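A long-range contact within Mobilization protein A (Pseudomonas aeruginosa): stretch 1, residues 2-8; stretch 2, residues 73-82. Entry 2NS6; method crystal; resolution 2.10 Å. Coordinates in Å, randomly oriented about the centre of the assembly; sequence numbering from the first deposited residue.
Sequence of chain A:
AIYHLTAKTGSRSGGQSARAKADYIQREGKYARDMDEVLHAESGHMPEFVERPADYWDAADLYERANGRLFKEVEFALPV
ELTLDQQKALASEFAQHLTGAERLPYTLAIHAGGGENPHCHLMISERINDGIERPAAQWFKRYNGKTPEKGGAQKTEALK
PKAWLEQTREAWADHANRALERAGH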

# COMPACT_ATOMS: atom_id res chain seq x y z
N ILE A 2 17.43 14.32 0.23
CA ILE A 2 16.51 13.70 -0.72
C ILE A 2 16.22 12.25 -0.33
O ILE A 2 17.13 11.47 -0.06
CB ILE A 2 17.08 13.74 -2.17
CG1 ILE A 2 17.03 15.17 -2.71
CG2 ILE A 2 16.31 12.78 -3.08
CD1 ILE A 2 15.63 15.76 -2.78
N TYR A 3 14.94 11.90 -0.27
CA TYR A 3 14.54 10.54 0.06
C TYR A 3 13.80 10.01 -1.15
O TYR A 3 12.58 10.16 -1.28
CB TYR A 3 13.66 10.53 1.31
CG TYR A 3 14.36 11.14 2.50
CD1 TYR A 3 14.09 12.45 2.91
CD2 TYR A 3 15.39 10.45 3.15
CE1 TYR A 3 14.82 13.06 3.92
CE2 TYR A 3 16.14 11.05 4.17
CZ TYR A 3 15.84 12.36 4.54
OH TYR A 3 16.59 12.98 5.52
N HIS A 4 14.56 9.39 -2.05
CA HIS A 4 14.04 8.86 -3.29
C HIS A 4 12.82 7.96 -3.15
O HIS A 4 12.69 7.22 -2.18
CB HIS A 4 15.16 8.12 -4.03
CG HIS A 4 14.85 7.84 -5.47
ND1 HIS A 4 14.23 8.76 -6.29
CD2 HIS A 4 15.10 6.75 -6.24
CE1 HIS A 4 14.10 8.25 -7.50
NE2 HIS A 4 14.62 7.03 -7.50
N LEU A 5 11.93 8.06 -4.13
CA LEU A 5 10.70 7.27 -4.15
C LEU A 5 10.46 6.77 -5.57
O LEU A 5 10.60 7.52 -6.53
CB LEU A 5 9.52 8.13 -3.69
CG LEU A 5 8.11 7.53 -3.71
CD1 LEU A 5 7.25 8.23 -2.66
CD2 LEU A 5 7.50 7.68 -5.10
N THR A 6 10.10 5.50 -5.70
CA THR A 6 9.82 4.91 -7.02
C THR A 6 8.46 4.23 -6.95
O THR A 6 7.86 4.15 -5.88
CB THR A 6 10.87 3.85 -7.41
OG1 THR A 6 10.88 2.81 -6.43
CG2 THR A 6 12.27 4.48 -7.48
N ALA A 7 7.98 3.74 -8.08
CA ALA A 7 6.68 3.08 -8.10
C ALA A 7 6.50 2.22 -9.34
O ALA A 7 7.08 2.49 -10.38
CB ALA A 7 5.58 4.13 -8.04
N LYS A 8 5.69 1.17 -9.21
CA LYS A 8 5.40 0.26 -10.32
C LYS A 8 4.11 -0.52 -10.04
O LYS A 8 3.73 -0.69 -8.89
CB LYS A 8 6.56 -0.71 -10.54
CG LYS A 8 6.97 -1.48 -9.30
CD LYS A 8 7.91 -2.62 -9.64
CE LYS A 8 9.14 -2.12 -10.37
NZ LYS A 8 9.83 -1.05 -9.60
N GLU A 73 2.71 -0.71 -6.35
CA GLU A 73 3.75 -0.80 -5.33
C GLU A 73 4.59 0.47 -5.30
O GLU A 73 5.12 0.90 -6.32
CB GLU A 73 4.65 -2.00 -5.62
CG GLU A 73 5.90 -2.07 -4.75
CD GLU A 73 6.63 -3.38 -4.93
OE1 GLU A 73 6.93 -3.75 -6.08
OE2 GLU A 73 6.90 -4.05 -3.90
N VAL A 74 4.70 1.06 -4.13
CA VAL A 74 5.48 2.28 -3.97
C VAL A 74 6.61 2.00 -2.97
O VAL A 74 6.40 1.30 -1.98
CB VAL A 74 4.61 3.44 -3.44
CG1 VAL A 74 5.44 4.71 -3.36
CG2 VAL A 74 3.41 3.65 -4.35
N GLU A 75 7.79 2.53 -3.26
CA GLU A 75 8.95 2.35 -2.38
C GLU A 75 9.63 3.68 -2.10
O GLU A 75 9.93 4.44 -3.03
CB GLU A 75 9.97 1.39 -2.99
CG GLU A 75 11.00 0.90 -1.97
CD GLU A 75 11.99 -0.11 -2.54
OE1 GLU A 75 11.57 -0.96 -3.35
OE2 GLU A 75 13.17 -0.05 -2.17
N PHE A 76 9.89 3.96 -0.83
CA PHE A 76 10.54 5.21 -0.47
C PHE A 76 11.48 5.06 0.72
O PHE A 76 11.20 4.33 1.67
CB PHE A 76 9.50 6.29 -0.19
CG PHE A 76 8.34 5.84 0.67
CD1 PHE A 76 7.33 5.05 0.14
CD2 PHE A 76 8.28 6.20 2.01
CE1 PHE A 76 6.27 4.63 0.94
CE2 PHE A 76 7.22 5.78 2.82
CZ PHE A 76 6.22 4.99 2.28
N ALA A 77 12.62 5.74 0.66
CA ALA A 77 13.60 5.69 1.74
C ALA A 77 13.11 6.52 2.92
O ALA A 77 12.40 7.51 2.73
CB ALA A 77 14.95 6.23 1.24
N LEU A 78 13.48 6.11 4.12
CA LEU A 78 13.09 6.81 5.35
C LEU A 78 14.29 7.55 5.97
O LEU A 78 15.41 7.06 5.92
CB LEU A 78 12.53 5.80 6.37
CG LEU A 78 11.20 5.11 6.02
CD1 LEU A 78 10.96 3.97 6.99
CD2 LEU A 78 10.06 6.13 6.09
N PRO A 79 14.06 8.75 6.54
CA PRO A 79 15.17 9.50 7.14
C PRO A 79 15.81 8.70 8.28
O PRO A 79 15.11 8.26 9.20
CB PRO A 79 14.49 10.77 7.64
CG PRO A 79 13.35 10.95 6.69
CD PRO A 79 12.82 9.54 6.56
N VAL A 80 17.13 8.52 8.23
CA VAL A 80 17.83 7.76 9.27
C VAL A 80 17.89 8.43 10.64
O VAL A 80 18.04 7.75 11.65
CB VAL A 80 19.29 7.42 8.87
CG1 VAL A 80 19.32 6.17 8.00
CG2 VAL A 80 19.91 8.60 8.14
N GLU A 81 17.78 9.76 10.66
CA GLU A 81 17.84 10.51 11.91
C GLU A 81 16.62 10.25 12.78
O GLU A 81 16.70 10.29 14.01
CB GLU A 81 17.94 12.01 11.63
CG GLU A 81 19.01 12.43 10.62
CD GLU A 81 18.42 12.85 9.28
OE1 GLU A 81 17.80 12.01 8.59
OE2 GLU A 81 18.56 14.04 8.91
N LEU A 82 15.48 10.01 12.13
CA LEU A 82 14.22 9.77 12.83
C LEU A 82 14.25 8.49 13.66
O LEU A 82 14.92 7.52 13.32
CB LEU A 82 13.08 9.72 11.80
CG LEU A 82 12.10 10.91 11.66
CD1 LEU A 82 12.81 12.23 11.83
CD2 LEU A 82 11.40 10.82 10.31
O HOH W 1 18.57 11.49 6.14

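Residues 5-8 and 73-77 lie side by side as antiparallel strands, their axes approaching to 4.7 Å and their directions 168° apart. Two hydrogen-bonded pairs fix the register. Thr6 N donates to Glu75 O at 2.9 Å and Glu75 N returns a bond to Thr6 O at 3.1 Å; two residues further on, Lys8 N reaches Glu73 O at 3.0 Å and Glu73 N reaches Lys8 O at 2.7 Å. A fifth bond, from Ala77 N to His4 O at 3.2 Å, carries the ladder just past the start of the first strand. At the alternating, non-hydrogen-bonded pairs the CA atoms come closer, Leu5 CA to Phe76 CA at 4.2 Å and Ala7 CA to Val74 CA at 4.4 Å, against 5.4 Å at the hydrogen-bonded pairs. At these pairs CA-H groups also make contacts with carbonyls already engaged in the ladder: Leu5 CA lies 3.1 Å from Glu75 O, and Ala7 CA 3.2 Å from Glu73 O.

The alternation of the pleat sorts the side chains by chemistry. Leu5, Ala7, Val74 and Phe76 share one face, where the packing is apolar. The branched end of Leu5 lies against the corner formed by Val74 and the base of Phe76, with Leu5 CD1 3.9 Å from Phe76 CB and Leu5 CG 3.9 Å from Val74 CG1. Phe76 offers the base of its side chain to this contact while its ring leads away from the first stretch. Beside Val74, the small Ala7 makes a looser contact, Ala7 CB to Val74 CG2 at 4.3 Å. The other face carries Thr6, Lys8, Glu73 and Glu75. Here a polar oxygen meets an aliphatic carbon in each pair: Thr6 OG1 lies 3.8 Å from Glu75 CB, and Lys8 CD 3.9 Å from Glu73 OE1.

Beyond the ladder, Tyr3 supplies the most extensive single surface of the contact, with 101 Å² covered by the second stretch out of 574 Å² buried on both sides together. Tyr3 CB rests 3.6 Å from Ala77 O, and the ring reaches along the chain to Pro79. The pyrrolidine forms a bump against the flat aromatic face: Pro79 CG stands 3.7 Å from the centroid of the Tyr3 ring and 16° off its normal, a CH-pi contact that rests on dispersion and close fit. At the far end of the ring, water 1 bridges to Glu81, lying 2.6 Å from Tyr3 OH and donating to Glu81 OE1 at 2.6 Å.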